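Side-chain contacts in diaminopimelate decarboxylase (Methanocaldococcus jannaschii, PDB 1TWI), which catalyses the pyridoxal-phosphate-dependent decarboxylation of meso-diaminopimelate to L-lysine, the last step of lysine biosynthesis, as a homodimer: residues G355-E359 with S360-F364; K372-V375 with G376-L379; K310-P313 with V314-W317; G18-A21 with I22-A25. All coordinates share one frame; numbering follows the deposited sequence.

Contact 1. Residues G355-E359 with S360-F364. With PLP (pyridoxal-5'-phosphate), chain F.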
ATOM      1  N   GLY A 355      -9.159 -11.849  -1.960  1.00 14.05           N
ATOM      2  CA  GLY A 355      -8.983 -11.753  -0.525  1.00 16.11           C
ATOM      3  C   GLY A 355     -10.306 -11.193   0.008  1.00 16.59           C
ATOM      4  O   GLY A 355     -11.258 -11.017  -0.757  1.00 16.19           O
ATOM      5  N   GLY A 356     -10.384 -10.908   1.306  1.00 16.13           N
ATOM      6  CA  GLY A 356     -11.632 -10.394   1.851  1.00 17.77           C
ATOM      7  C   GLY A 356     -11.757  -8.878   2.090  1.00 17.45           C
ATOM      8  O   GLY A 356     -12.670  -8.439   2.814  1.00 17.95           O
ATOM      9  N   LEU A 357     -10.883  -8.072   1.491  1.00 16.75           N
ATOM     10  CA  LEU A 357     -10.974  -6.637   1.737  1.00 19.14           C
ATOM     11  C   LEU A 357     -12.033  -6.013   0.831  1.00 21.93           C
ATOM     12  O   LEU A 357     -12.340  -6.560  -0.254  1.00 20.05           O
ATOM     13  CB  LEU A 357      -9.598  -5.947   1.525  1.00 15.80           C
ATOM     14  CG  LEU A 357      -8.570  -6.216   2.662  1.00 16.13           C
ATOM     15  CD1 LEU A 357      -7.882  -7.612   2.463  1.00 12.70           C
ATOM     16  CD2 LEU A 357      -7.455  -5.099   2.611  1.00 13.01           C
ATOM     17  N   CYS A 358     -12.550  -4.848   1.265  1.00 25.03           N
ATOM     18  CA  CYS A 358     -13.600  -4.074   0.556  1.00 28.85           C
ATOM     19  C   CYS A 358     -13.236  -3.552  -0.807  1.00 30.04           C
ATOM     20  O   CYS A 358     -14.104  -3.041  -1.509  1.00 33.29           O
ATOM     21  CB  CYS A 358     -13.952  -2.803   1.309  1.00 30.49           C
ATOM     22  SG  CYS A 358     -12.494  -1.646   1.432  1.00 36.36           S
ATOM     23  N   GLU A 359     -11.968  -3.628  -1.150  1.00 28.95           N
ATOM     24  CA  GLU A 359     -11.419  -3.090  -2.382  1.00 28.91           C
ATOM     25  C   GLU A 359     -11.695  -4.018  -3.571  1.00 26.19           C
ATOM     26  O   GLU A 359     -11.400  -5.211  -3.524  1.00 24.10           O
ATOM     27  CB  GLU A 359      -9.894  -2.906  -2.181  1.00 30.53           C
ATOM     28  CG  GLU A 359      -9.258  -1.613  -2.621  1.00 33.79           C
ATOM     29  CD  GLU A 359     -10.163  -0.460  -2.444  1.00 34.10           C
ATOM     30  OE1 GLU A 359     -10.846  -0.140  -3.422  1.00 37.77           O
ATOM     31  OE2 GLU A 359     -10.226   0.115  -1.342  1.00 35.38           O
ATOM     32  N   SER A 360     -12.258  -3.446  -4.636  1.00 24.98           N
ATOM     33  CA  SER A 360     -12.586  -4.220  -5.800  1.00 25.45           C
ATOM     34  C   SER A 360     -11.344  -4.833  -6.398  1.00 24.89           C
ATOM     35  O   SER A 360     -11.379  -5.938  -6.937  1.00 27.40           O
ATOM     36  CB  SER A 360     -13.274  -3.351  -6.840  1.00 27.80           C
ATOM     37  OG  SER A 360     -14.274  -4.139  -7.435  1.00 33.13           O
ATOM     38  N   SER A 361     -10.233  -4.130  -6.244  1.00 23.12           N
ATOM     39  CA  SER A 361      -8.960  -4.560  -6.750  1.00 23.22           C
ATOM     40  C   SER A 361      -8.293  -5.627  -5.862  1.00 21.65           C
ATOM     41  O   SER A 361      -7.197  -6.045  -6.204  1.00 19.83           O
ATOM     42  CB  SER A 361      -8.040  -3.376  -6.806  1.00 24.50           C
ATOM     43  OG  SER A 361      -7.852  -2.921  -5.465  1.00 31.27           O
ATOM     44  N   ASP A 362      -8.906  -5.997  -4.718  1.00 18.29           N
ATOM     45  CA  ASP A 362      -8.328  -7.037  -3.860  1.00 16.36           C
ATOM     46  C   ASP A 362      -8.685  -8.428  -4.463  1.00 16.28           C
ATOM     47  O   ASP A 362      -9.515  -9.182  -3.946  1.00 17.48           O
ATOM     48  CB  ASP A 362      -8.834  -6.912  -2.390  1.00 15.37           C
ATOM     49  CG  ASP A 362      -8.423  -8.121  -1.531  1.00 13.78           C
ATOM     50  OD1 ASP A 362      -7.252  -8.559  -1.613  1.00 15.81           O
ATOM     51  OD2 ASP A 362      -9.262  -8.644  -0.789  1.00 13.68           O
ATOM     52  N   VAL A 363      -8.003  -8.744  -5.553  1.00 14.80           N
ATOM     53  CA  VAL A 363      -8.181  -9.973  -6.305  1.00 14.90           C
ATOM     54  C   VAL A 363      -6.750 -10.416  -6.655  1.00 15.21           C
ATOM     55  O   VAL A 363      -5.965  -9.629  -7.222  1.00 16.99           O
ATOM     56  CB  VAL A 363      -8.979  -9.667  -7.618  1.00 14.79           C
ATOM     57  CG1 VAL A 363      -8.970 -10.884  -8.566  1.00 15.84           C
ATOM     58  CG2 VAL A 363     -10.440  -9.269  -7.262  1.00 15.03           C
ATOM     59  N   PHE A 364      -6.398 -11.646  -6.331  1.00 13.05           N
ATOM     60  CA  PHE A 364      -5.042 -12.126  -6.636  1.00 15.10           C
ATOM     61  C   PHE A 364      -4.887 -12.675  -8.065  1.00 15.83           C
ATOM     62  O   PHE A 364      -3.783 -12.721  -8.590  1.00 17.33           O
ATOM     63  CB  PHE A 364      -4.638 -13.233  -5.639  1.00 12.47           C
ATOM     64  CG  PHE A 364      -4.378 -12.714  -4.246  1.00 17.64           C
ATOM     65  CD1 PHE A 364      -3.204 -12.001  -3.960  1.00 16.49           C
ATOM     66  CD2 PHE A 364      -5.326 -12.890  -3.236  1.00 17.28           C
ATOM     67  CE1 PHE A 364      -2.987 -11.466  -2.661  1.00 19.98           C
ATOM     68  CE2 PHE A 364      -5.125 -12.365  -1.952  1.00 18.20           C
ATOM     69  CZ  PHE A 364      -3.953 -11.650  -1.665  1.00 18.48           C
TER
HETATM   70  N1  PLP F1502     -19.588   0.513   2.295  1.00 15.31           N
HETATM   71  C2  PLP F1502     -18.934  -0.517   1.695  1.00 16.22           C
HETATM   72  C2A PLP F1502     -19.710  -1.824   1.654  1.00 15.29           C
HETATM   73  C3  PLP F1502     -17.686  -0.249   1.153  1.00 16.75           C
HETATM   74  O3  PLP F1502     -17.033  -1.273   0.564  1.00 19.03           O
HETATM   75  C4  PLP F1502     -17.074   0.985   1.250  1.00 17.81           C
HETATM   76  C4A PLP F1502     -15.660   1.215   0.616  1.00 19.15           C
HETATM   77  O4A PLP F1502     -15.072   0.204   0.140  1.00 30.74           O
HETATM   78  C5  PLP F1502     -17.796   2.058   1.876  1.00 17.21           C
HETATM   79  C6  PLP F1502     -19.016   1.741   2.394  1.00 15.18           C
HETATM   80  C5A PLP F1502     -17.340   3.461   2.056  1.00 15.75           C
HETATM   81  O4P PLP F1502     -17.118   4.165   0.825  1.00 19.43           O
HETATM   82  P   PLP F1502     -16.773   5.720   0.830  1.00 20.84           P
HETATM   83  O1P PLP F1502     -16.568   6.036  -0.638  1.00 17.71           O
HETATM   84  O2P PLP F1502     -15.517   5.851   1.667  1.00 17.72           O
HETATM   85  O3P PLP F1502     -17.921   6.450   1.388  1.00 19.47           O
HETATM   86  O   HOH W   1     -10.653  -1.098  -5.984  1.00 30.11           O

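Contact 2. Residues K372-V375 with G376-L379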
ATOM      1  N   LYS A 372      -9.284 -28.531  -8.414  1.00 17.36           N
ATOM      2  CA  LYS A 372     -10.581 -28.287  -7.787  1.00 18.90           C
ATOM      3  C   LYS A 372     -10.456 -27.731  -6.365  1.00 17.23           C
ATOM      4  O   LYS A 372      -9.940 -28.398  -5.479  1.00 14.37           O
ATOM      5  CB  LYS A 372     -11.381 -29.589  -7.768  1.00 19.66           C
ATOM      6  CG  LYS A 372     -12.812 -29.443  -7.283  1.00 25.89           C
ATOM      7  CD  LYS A 372     -13.707 -28.933  -8.363  1.00 28.90           C
ATOM      8  CE  LYS A 372     -15.193 -29.040  -7.991  1.00 31.05           C
ATOM      9  NZ  LYS A 372     -15.524 -28.229  -6.761  1.00 32.79           N
ATOM     10  N   VAL A 373     -10.976 -26.524  -6.173  1.00 17.57           N
ATOM     11  CA  VAL A 373     -10.892 -25.863  -4.870  1.00 17.72           C
ATOM     12  C   VAL A 373     -12.053 -26.182  -3.916  1.00 18.07           C
ATOM     13  O   VAL A 373     -13.216 -26.133  -4.306  1.00 18.84           O
ATOM     14  CB  VAL A 373     -10.755 -24.315  -5.059  1.00 18.36           C
ATOM     15  CG1 VAL A 373     -10.636 -23.634  -3.682  1.00 17.92           C
ATOM     16  CG2 VAL A 373      -9.516 -23.984  -5.908  1.00 13.79           C
ATOM     17  N   GLU A 374     -11.714 -26.589  -2.689  1.00 17.59           N
ATOM     18  CA  GLU A 374     -12.708 -26.855  -1.647  1.00 19.18           C
ATOM     19  C   GLU A 374     -12.416 -25.943  -0.448  1.00 18.56           C
ATOM     20  O   GLU A 374     -11.289 -25.519  -0.255  1.00 16.89           O
ATOM     21  CB  GLU A 374     -12.650 -28.335  -1.247  1.00 22.04           C
ATOM     22  CG  GLU A 374     -12.912 -29.220  -2.508  1.00 28.24           C
ATOM     23  CD  GLU A 374     -12.596 -30.689  -2.314  1.00 32.72           C
ATOM     24  OE1 GLU A 374     -12.012 -31.360  -3.249  1.00 34.83           O
ATOM     25  OE2 GLU A 374     -12.965 -31.181  -1.222  1.00 36.09           O
ATOM     26  N   VAL A 375     -13.439 -25.609   0.322  1.00 19.10           N
ATOM     27  CA  VAL A 375     -13.228 -24.778   1.524  1.00 17.30           C
ATOM     28  C   VAL A 375     -12.256 -25.546   2.359  1.00 16.38           C
ATOM     29  O   VAL A 375     -12.397 -26.780   2.514  1.00 16.25           O
ATOM     30  CB  VAL A 375     -14.565 -24.594   2.310  1.00 20.37           C
ATOM     31  CG1 VAL A 375     -14.301 -24.038   3.754  1.00 20.83           C
ATOM     32  CG2 VAL A 375     -15.481 -23.657   1.520  1.00 18.77           C
ATOM     33  N   GLY A 376     -11.247 -24.860   2.901  1.00 14.58           N
ATOM     34  CA  GLY A 376     -10.278 -25.550   3.743  1.00 13.58           C
ATOM     35  C   GLY A 376      -8.990 -25.847   2.993  1.00 13.49           C
ATOM     36  O   GLY A 376      -7.946 -26.150   3.588  1.00 11.51           O
ATOM     37  N   ASP A 377      -9.044 -25.789   1.660  1.00 13.16           N
ATOM     38  CA  ASP A 377      -7.815 -26.016   0.906  1.00 13.48           C
ATOM     39  C   ASP A 377      -6.941 -24.780   1.153  1.00 12.67           C
ATOM     40  O   ASP A 377      -7.430 -23.731   1.567  1.00 11.31           O
ATOM     41  CB  ASP A 377      -8.118 -26.095  -0.605  1.00 14.80           C
ATOM     42  CG  ASP A 377      -8.641 -27.468  -1.029  1.00 15.98           C
ATOM     43  OD1 ASP A 377      -8.546 -28.406  -0.196  1.00 18.11           O
ATOM     44  OD2 ASP A 377      -9.105 -27.596  -2.199  1.00 16.90           O
ATOM     45  N   VAL A 378      -5.660 -24.937   0.877  1.00 11.56           N
ATOM     46  CA  VAL A 378      -4.673 -23.870   1.036  1.00 12.42           C
ATOM     47  C   VAL A 378      -4.147 -23.567  -0.373  1.00 13.15           C
ATOM     48  O   VAL A 378      -3.745 -24.506  -1.087  1.00 11.34           O
ATOM     49  CB  VAL A 378      -3.512 -24.364   1.912  1.00 13.21           C
ATOM     50  CG1 VAL A 378      -2.405 -23.255   2.019  1.00 13.88           C
ATOM     51  CG2 VAL A 378      -4.060 -24.736   3.370  1.00  9.90           C
ATOM     52  N   LEU A 379      -4.195 -22.298  -0.788  1.00 12.11           N
ATOM     53  CA  LEU A 379      -3.661 -21.945  -2.081  1.00 12.44           C
ATOM     54  C   LEU A 379      -2.280 -21.313  -1.837  1.00 14.00           C
ATOM     55  O   LEU A 379      -2.072 -20.684  -0.787  1.00 14.16           O
ATOM     56  CB  LEU A 379      -4.533 -20.900  -2.799  1.00 12.84           C
ATOM     57  CG  LEU A 379      -6.021 -21.192  -2.983  1.00 13.20           C
ATOM     58  CD1 LEU A 379      -6.595 -20.111  -3.895  1.00 13.32           C
ATOM     59  CD2 LEU A 379      -6.204 -22.589  -3.667  1.00 13.40           C
TER
HETATM   60  O   HOH W   2     -10.248 -28.870   2.180  1.00 28.03           O

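Contact 3. Residues K310-P313 with V314-W317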
ATOM      1  N   LYS A 310     -17.822 -19.198  -4.174  1.00 18.33           N
ATOM      2  CA  LYS A 310     -19.024 -18.475  -4.590  1.00 19.26           C
ATOM      3  C   LYS A 310     -19.281 -18.473  -6.099  1.00 19.85           C
ATOM      4  O   LYS A 310     -18.580 -17.806  -6.842  1.00 19.12           O
ATOM      5  CB  LYS A 310     -18.887 -17.022  -4.117  1.00 20.33           C
ATOM      6  CG  LYS A 310     -19.909 -16.035  -4.603  1.00 22.16           C
ATOM      7  CD  LYS A 310     -19.641 -14.651  -3.906  1.00 19.48           C
ATOM      8  CE  LYS A 310     -20.679 -13.588  -4.216  1.00 20.18           C
ATOM      9  NZ  LYS A 310     -20.232 -12.173  -3.842  1.00 18.88           N
ATOM     10  N   GLU A 311     -20.298 -19.183  -6.552  1.00 21.79           N
ATOM     11  CA  GLU A 311     -20.595 -19.183  -7.985  1.00 24.10           C
ATOM     12  C   GLU A 311     -21.439 -17.985  -8.351  1.00 24.81           C
ATOM     13  O   GLU A 311     -22.414 -17.677  -7.641  1.00 25.13           O
ATOM     14  CB  GLU A 311     -21.345 -20.447  -8.358  1.00 25.74           C
ATOM     15  CG  GLU A 311     -20.529 -21.660  -8.011  1.00 30.81           C
ATOM     16  CD  GLU A 311     -21.237 -22.929  -8.335  1.00 35.05           C
ATOM     17  OE1 GLU A 311     -20.604 -24.007  -8.195  1.00 39.18           O
ATOM     18  OE2 GLU A 311     -22.428 -22.852  -8.727  1.00 36.65           O
ATOM     19  N   THR A 312     -21.063 -17.267  -9.414  1.00 24.97           N
ATOM     20  CA  THR A 312     -21.883 -16.141  -9.851  1.00 26.28           C
ATOM     21  C   THR A 312     -22.168 -16.388 -11.333  1.00 28.72           C
ATOM     22  O   THR A 312     -21.615 -17.298 -11.955  1.00 28.74           O
ATOM     23  CB  THR A 312     -21.201 -14.727  -9.721  1.00 25.98           C
ATOM     24  OG1 THR A 312     -20.211 -14.581 -10.750  1.00 26.57           O
ATOM     25  CG2 THR A 312     -20.573 -14.506  -8.297  1.00 23.56           C
ATOM     26  N   PRO A 313     -23.036 -15.577 -11.920  1.00 29.58           N
ATOM     27  CA  PRO A 313     -23.339 -15.778 -13.336  1.00 30.89           C
ATOM     28  C   PRO A 313     -22.095 -15.702 -14.216  1.00 31.69           C
ATOM     29  O   PRO A 313     -21.990 -16.470 -15.158  1.00 33.44           O
ATOM     30  CB  PRO A 313     -24.336 -14.659 -13.637  1.00 29.43           C
ATOM     31  CG  PRO A 313     -25.065 -14.506 -12.329  1.00 28.77           C
ATOM     32  CD  PRO A 313     -23.911 -14.552 -11.326  1.00 29.91           C
ATOM     33  N   VAL A 314     -21.151 -14.810 -13.894  1.00 31.32           N
ATOM     34  CA  VAL A 314     -19.951 -14.649 -14.717  1.00 31.70           C
ATOM     35  C   VAL A 314     -18.668 -15.352 -14.228  1.00 31.00           C
ATOM     36  O   VAL A 314     -17.765 -15.617 -15.026  1.00 31.43           O
ATOM     37  CB  VAL A 314     -19.592 -13.161 -14.887  1.00 32.88           C
ATOM     38  CG1 VAL A 314     -19.338 -12.542 -13.530  1.00 35.49           C
ATOM     39  CG2 VAL A 314     -18.324 -13.019 -15.728  1.00 34.81           C
ATOM     40  N   THR A 315     -18.535 -15.606 -12.932  1.00 28.24           N
ATOM     41  CA  THR A 315     -17.325 -16.264 -12.493  1.00 26.91           C
ATOM     42  C   THR A 315     -17.447 -17.008 -11.195  1.00 23.31           C
ATOM     43  O   THR A 315     -18.335 -16.741 -10.374  1.00 22.16           O
ATOM     44  CB  THR A 315     -16.080 -15.268 -12.450  1.00 29.60           C
ATOM     45  OG1 THR A 315     -15.588 -15.120 -11.117  1.00 30.85           O
ATOM     46  CG2 THR A 315     -16.437 -13.919 -12.997  1.00 29.07           C
ATOM     47  N   LYS A 316     -16.612 -18.028 -11.054  1.00 21.24           N
ATOM     48  CA  LYS A 316     -16.623 -18.772  -9.807  1.00 19.75           C
ATOM     49  C   LYS A 316     -15.463 -18.192  -8.985  1.00 18.76           C
ATOM     50  O   LYS A 316     -14.292 -18.232  -9.379  1.00 16.44           O
ATOM     51  CB  LYS A 316     -16.439 -20.274 -10.030  1.00 20.77           C
ATOM     52  CG  LYS A 316     -16.558 -21.078  -8.743  1.00 21.82           C
ATOM     53  CD  LYS A 316     -16.707 -22.570  -9.104  1.00 26.17           C
ATOM     54  CE  LYS A 316     -16.513 -23.437  -7.873  1.00 26.49           C
ATOM     55  NZ  LYS A 316     -16.977 -24.855  -8.022  1.00 25.52           N
ATOM     56  N   TRP A 317     -15.836 -17.588  -7.864  1.00 17.75           N
ATOM     57  CA  TRP A 317     -14.872 -16.952  -6.977  1.00 17.24           C
ATOM     58  C   TRP A 317     -14.503 -17.867  -5.835  1.00 15.59           C
ATOM     59  O   TRP A 317     -15.356 -18.553  -5.275  1.00 15.97           O
ATOM     60  CB  TRP A 317     -15.455 -15.697  -6.359  1.00 16.05           C
ATOM     61  CG  TRP A 317     -15.660 -14.564  -7.285  1.00 16.33           C
ATOM     62  CD1 TRP A 317     -16.827 -14.203  -7.945  1.00 17.80           C
ATOM     63  CD2 TRP A 317     -14.670 -13.624  -7.683  1.00 14.03           C
ATOM     64  NE1 TRP A 317     -16.578 -13.096  -8.735  1.00 15.29           N
ATOM     65  CE2 TRP A 317     -15.264 -12.735  -8.584  1.00 15.30           C
ATOM     66  CE3 TRP A 317     -13.326 -13.450  -7.354  1.00 14.75           C
ATOM     67  CZ2 TRP A 317     -14.551 -11.689  -9.163  1.00 15.93           C
ATOM     68  CZ3 TRP A 317     -12.630 -12.425  -7.921  1.00 13.83           C
ATOM     69  CH2 TRP A 317     -13.232 -11.560  -8.810  1.00 15.13           C
TER
HETATM   70  O   HOH W   3     -18.745 -12.178 -10.557  1.00 29.08           O

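Contact 4. Residues G18-A21 with I22-A25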
ATOM      1  N   GLY A  18      11.210 -29.275   0.948  1.00 13.93           N
ATOM      2  CA  GLY A  18      10.962 -30.535   1.625  1.00 17.41           C
ATOM      3  C   GLY A  18       9.888 -30.472   2.719  1.00 16.82           C
ATOM      4  O   GLY A  18       9.549 -31.531   3.287  1.00 15.11           O
ATOM      5  N   TYR A  19       9.364 -29.278   3.030  1.00 14.22           N
ATOM      6  CA  TYR A  19       8.310 -29.187   4.049  1.00 13.40           C
ATOM      7  C   TYR A  19       6.913 -29.130   3.406  1.00 15.21           C
ATOM      8  O   TYR A  19       6.663 -28.369   2.482  1.00 13.24           O
ATOM      9  CB  TYR A  19       8.548 -27.956   4.915  1.00 14.14           C
ATOM     10  CG  TYR A  19       9.886 -28.011   5.618  1.00 13.33           C
ATOM     11  CD1 TYR A  19      10.050 -28.751   6.806  1.00 16.71           C
ATOM     12  CD2 TYR A  19      11.011 -27.350   5.098  1.00 13.27           C
ATOM     13  CE1 TYR A  19      11.317 -28.820   7.460  1.00 15.94           C
ATOM     14  CE2 TYR A  19      12.258 -27.435   5.742  1.00 13.04           C
ATOM     15  CZ  TYR A  19      12.384 -28.169   6.922  1.00 15.12           C
ATOM     16  OH  TYR A  19      13.592 -28.215   7.586  1.00 16.59           O
ATOM     17  N   ASP A  20       6.006 -29.948   3.895  1.00 15.42           N
ATOM     18  CA  ASP A  20       4.620 -29.994   3.378  1.00 18.71           C
ATOM     19  C   ASP A  20       3.937 -28.601   3.560  1.00 17.72           C
ATOM     20  O   ASP A  20       3.759 -28.148   4.686  1.00 18.28           O
ATOM     21  CB  ASP A  20       3.905 -31.069   4.195  1.00 19.75           C
ATOM     22  CG  ASP A  20       2.521 -31.350   3.730  1.00 21.46           C
ATOM     23  OD1 ASP A  20       1.672 -30.443   3.768  1.00 21.48           O
ATOM     24  OD2 ASP A  20       2.281 -32.513   3.354  1.00 24.67           O
ATOM     25  N   ALA A  21       3.522 -27.937   2.486  1.00 15.25           N
ATOM     26  CA  ALA A  21       2.974 -26.589   2.640  1.00 14.27           C
ATOM     27  C   ALA A  21       1.691 -26.516   3.427  1.00 14.81           C
ATOM     28  O   ALA A  21       1.494 -25.554   4.201  1.00 10.83           O
ATOM     29  CB  ALA A  21       2.749 -25.934   1.288  1.00 12.12           C
ATOM     30  N   ILE A  22       0.815 -27.495   3.198  1.00 13.73           N
ATOM     31  CA  ILE A  22      -0.455 -27.533   3.934  1.00 15.63           C
ATOM     32  C   ILE A  22      -0.176 -27.688   5.431  1.00 15.75           C
ATOM     33  O   ILE A  22      -0.844 -27.058   6.259  1.00 15.49           O
ATOM     34  CB  ILE A  22      -1.357 -28.686   3.424  1.00 15.00           C
ATOM     35  CG1 ILE A  22      -1.832 -28.350   2.000  1.00 17.87           C
ATOM     36  CG2 ILE A  22      -2.636 -28.793   4.305  1.00 15.15           C
ATOM     37  CD1 ILE A  22      -2.445 -29.543   1.295  1.00 18.55           C
ATOM     38  N   GLU A  23       0.799 -28.522   5.781  1.00 17.16           N
ATOM     39  CA  GLU A  23       1.155 -28.695   7.205  1.00 17.55           C
ATOM     40  C   GLU A  23       1.739 -27.403   7.765  1.00 17.04           C
ATOM     41  O   GLU A  23       1.556 -27.108   8.933  1.00 17.11           O
ATOM     42  CB  GLU A  23       2.129 -29.849   7.404  1.00 20.64           C
ATOM     43  CG  GLU A  23       1.456 -31.209   7.138  1.00 25.35           C
ATOM     44  CD  GLU A  23       2.358 -32.381   7.484  1.00 29.33           C
ATOM     45  OE1 GLU A  23       3.554 -32.163   7.837  1.00 32.69           O
ATOM     46  OE2 GLU A  23       1.861 -33.517   7.408  1.00 32.32           O
ATOM     47  N   LEU A  24       2.433 -26.631   6.936  1.00 15.62           N
ATOM     48  CA  LEU A  24       2.958 -25.359   7.405  1.00 15.23           C
ATOM     49  C   LEU A  24       1.771 -24.436   7.724  1.00 15.49           C
ATOM     50  O   LEU A  24       1.753 -23.749   8.794  1.00 14.29           O
ATOM     51  CB  LEU A  24       3.848 -24.704   6.355  1.00 14.25           C
ATOM     52  CG  LEU A  24       5.241 -25.290   6.086  1.00 12.76           C
ATOM     53  CD1 LEU A  24       5.899 -24.500   4.958  1.00 11.35           C
ATOM     54  CD2 LEU A  24       6.097 -25.229   7.306  1.00 15.03           C
ATOM     55  N   ALA A  25       0.782 -24.434   6.827  1.00 13.31           N
ATOM     56  CA  ALA A  25      -0.413 -23.606   7.029  1.00 15.86           C
ATOM     57  C   ALA A  25      -1.141 -24.034   8.310  1.00 16.92           C
ATOM     58  O   ALA A  25      -1.663 -23.185   9.069  1.00 16.16           O
ATOM     59  CB  ALA A  25      -1.338 -23.731   5.867  1.00 12.97           C
TER

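Contact 1. Residues G355-E359 with S360-F364
Asp-362 folds back across a tight loop to meet Gly-355 and Leu-357, while Glu-359 O closes the turn that leads into Asp-362. That turn is of type I, Glu-359 to Asp-362, and Asp-362 N bonds to Glu-359 O at 2.9 Å from well above the carbonyl plane. Placing CG opposite the backbone N (chi1 171°) swings the Asp-362 carboxylate into the loop. Its OD2 accepts from Leu-357 N at 2.9 Å, although the model crowds this oxygen and its exact place is less sure; CB and CD1 of Leu-357 lie against it, the two side chains crossing at about a right angle. Gly-355 N adds a weak bond to Asp-362 O, 3.3 Å long. Glu-359 CG lies 3.4 Å from Ser-361 OG, and the bend at chi2 (34°) beyond it turns the carboxylate so that OE1 receives a bond from a water at 2.7 Å; the same water accepts from Ser-361 N. OE2 is hydrogen-bonded to Tyr-395 OH. Cys-358, the predicted proton donor, has SG 3.4 Å from O4A of pyridoxal-5'-phosphate, whose hydrogen bonds include Ser-213 and Tyr-387 of the second subunit. Asp-362 OD1 accepts from Met-324 N. Lys-179 NZ of the second subunit forms a salt bridge to Asp-362 OD2 and bonds to Gly-355 O and Leu-357 O, so charge and backbone carbonyls together join the loop presenting Cys-358 and Glu-359 to the dimer partner.

Contact 2. Residues K372-V375 with G376-L379
Glu-374 and Asp-377 face each other across a type II beta turn and carry both direct hydrogen bonds of this contact. In the first, the turn bond itself, Asp-377 N donates to Glu-374 O at 3.0 Å. The second runs the other way: Glu-374 N gives its hydrogen to Asp-377 OD2 at 2.8 Å, approaching from above the carboxylate plane. Asp-377 CG lies opposite its own carbonyl carbon (chi1 -81°), which brings the carboxylate back to Glu-374 N. The turn backbone itself sets Asp-377 CB 3.2 Å from Glu-374 O. A water completes the polar set, donating to Val-375 O and to Asp-377 OD1, both at 3.0 Å, and so bridges the tip of the turn to the acid.

Charge is the next layer. The carboxylates of Glu-374 and Asp-377 stand at 52° to one another, and Lys-345 forms salt bridges with Glu-374 OE1 and Asp-377 OD2, which would be expected to offset the repulsion between the two acids. Asn-341 also donates to OD2, so this oxygen has several partners.

Apolar packing is lighter: Val-373 CG2 meets Leu-379 CD2 at 4.2 Å, on the side where both touch Val-318 and Val-306 of neighbouring strands. At the third position of the turn Gly-376 has a positive phi of 101°. A glycine there is the classic mark of a type II turn, which in this case redirects the chain from strand 363-371 into strand 378-382 of the mixed beta sheet.

Contact 3. Residues K310-P313 with V314-W317
The beta hairpin of strands 300-311 and 316-320 reverses here, with Lys-310 opposite Trp-317 as a hydrogen-bonded antiparallel pair and Glu-311 opposite Lys-316 as a non-hydrogen-bonded one. Lys-310 N donates to Trp-317 O at 2.8 Å, and Trp-317 N returns a bond to Lys-310 O at 2.9 Å. Beyond the pairs, Thr-312 makes most of the polar contacts of the reversal. Its backbone N and its hydroxyl both donate to Thr-315 O, each at 2.9 Å; the OG1 bond lies in the carbonyl plane on a lone pair, whereas the N is tilted from that plane. A chi1 of 74°, which sets OG1 between the backbone N and the carbonyl carbon, points the hydroxyl across the loop and leaves CG2 to approach the indole edge, 3.8 Å from Trp-317 CD1. In the indole plane, too, lies a water that donates to Thr-312 OG1 at 2.8 Å and accepts from Trp-317 NE1 at 3.0 Å. Val-314 N makes a weak bond to the same hydroxyl.

On the Glu-311 side the two long side chains run side by side, Glu-311 CG against CG and CD of Lys-316, and end in a long salt bridge of 3.7 Å between Glu-311 OE1 and Lys-316 NZ. Glu-349 is the stronger partner of that lysine. Lys-310 NZ instead forms a salt bridge with Asp-134 of the second subunit. One threonine hydroxyl thus acts as donor and acceptor at once, joining both arms of the reversal and, through a water, linking to the indole N-H, which probably limits rotation of the ring.

Contact 4. Residues G18-A21 with I22-A25
Strand 19-20 passes straight into helix 21-28, whose first turn is set by Leu-24 N bonding to Asp-20 O at 3.0 Å and Ala-25 N to Ala-21 O at 2.9 Å. Asp-20 holds the N-cap position. Its CG is turned away from the backbone N (chi1 -175°), carrying the carboxylate over the start of the helix, where OD1 accepts from Glu-23 N at 2.9 Å. The donor arrives on the anti side of that oxygen, 33° out of the carboxylate plane. Ile-22 CB lies 3.5 Å from Asp-20 OD1.

Glu-23 then crosses Asp-20 at about a right angle: its CG comes to 3.6 Å from Asp-20 CG, and the two carboxylates stack with planes only 19° apart. Asp-20 OD2 and Glu-23 OE2 approach to 4.2 Å, a like-charge meeting that Arg-13, in a salt bridge with Asp-20 OD2, would be expected to ease. The helix dipole probably favours a negative cap as well.

On another side of the cap, Tyr-19 CB touches Leu-24 CD1 at 4.4 Å, and both side chains pack on Val-411 and Thr-406; Tyr-19 OH is hydrogen-bonded to Ser-407 O. An apolar pair spanning the residue before the N-cap and the fourth residue after it is a hydrophobic staple, here joined with an aspartate N-cap at a strand-to-helix junction.

Overall arrangement
From the N terminus the chain meets contact 4 first, where strand 19-20 becomes helix 21-28. Some 285 residues later contact 3 closes the hairpin of strands 300-311 and 316-320; contact 1 then closes the loop between strands 348-354 and 363-371, and contact 2 the turn into strand 378-382. All four are in series, none nesting or crossing. Contacts 1, 2 and 3 share the mixed sheet: Val-363 packs on Trp-317, and Lys-372 brings its amine near that of Lys-316. Contact 4 joins through Ala-25 on Val-378, tying the N-terminal helix to this sheet. Contacts 1 and 3 both touch the second subunit.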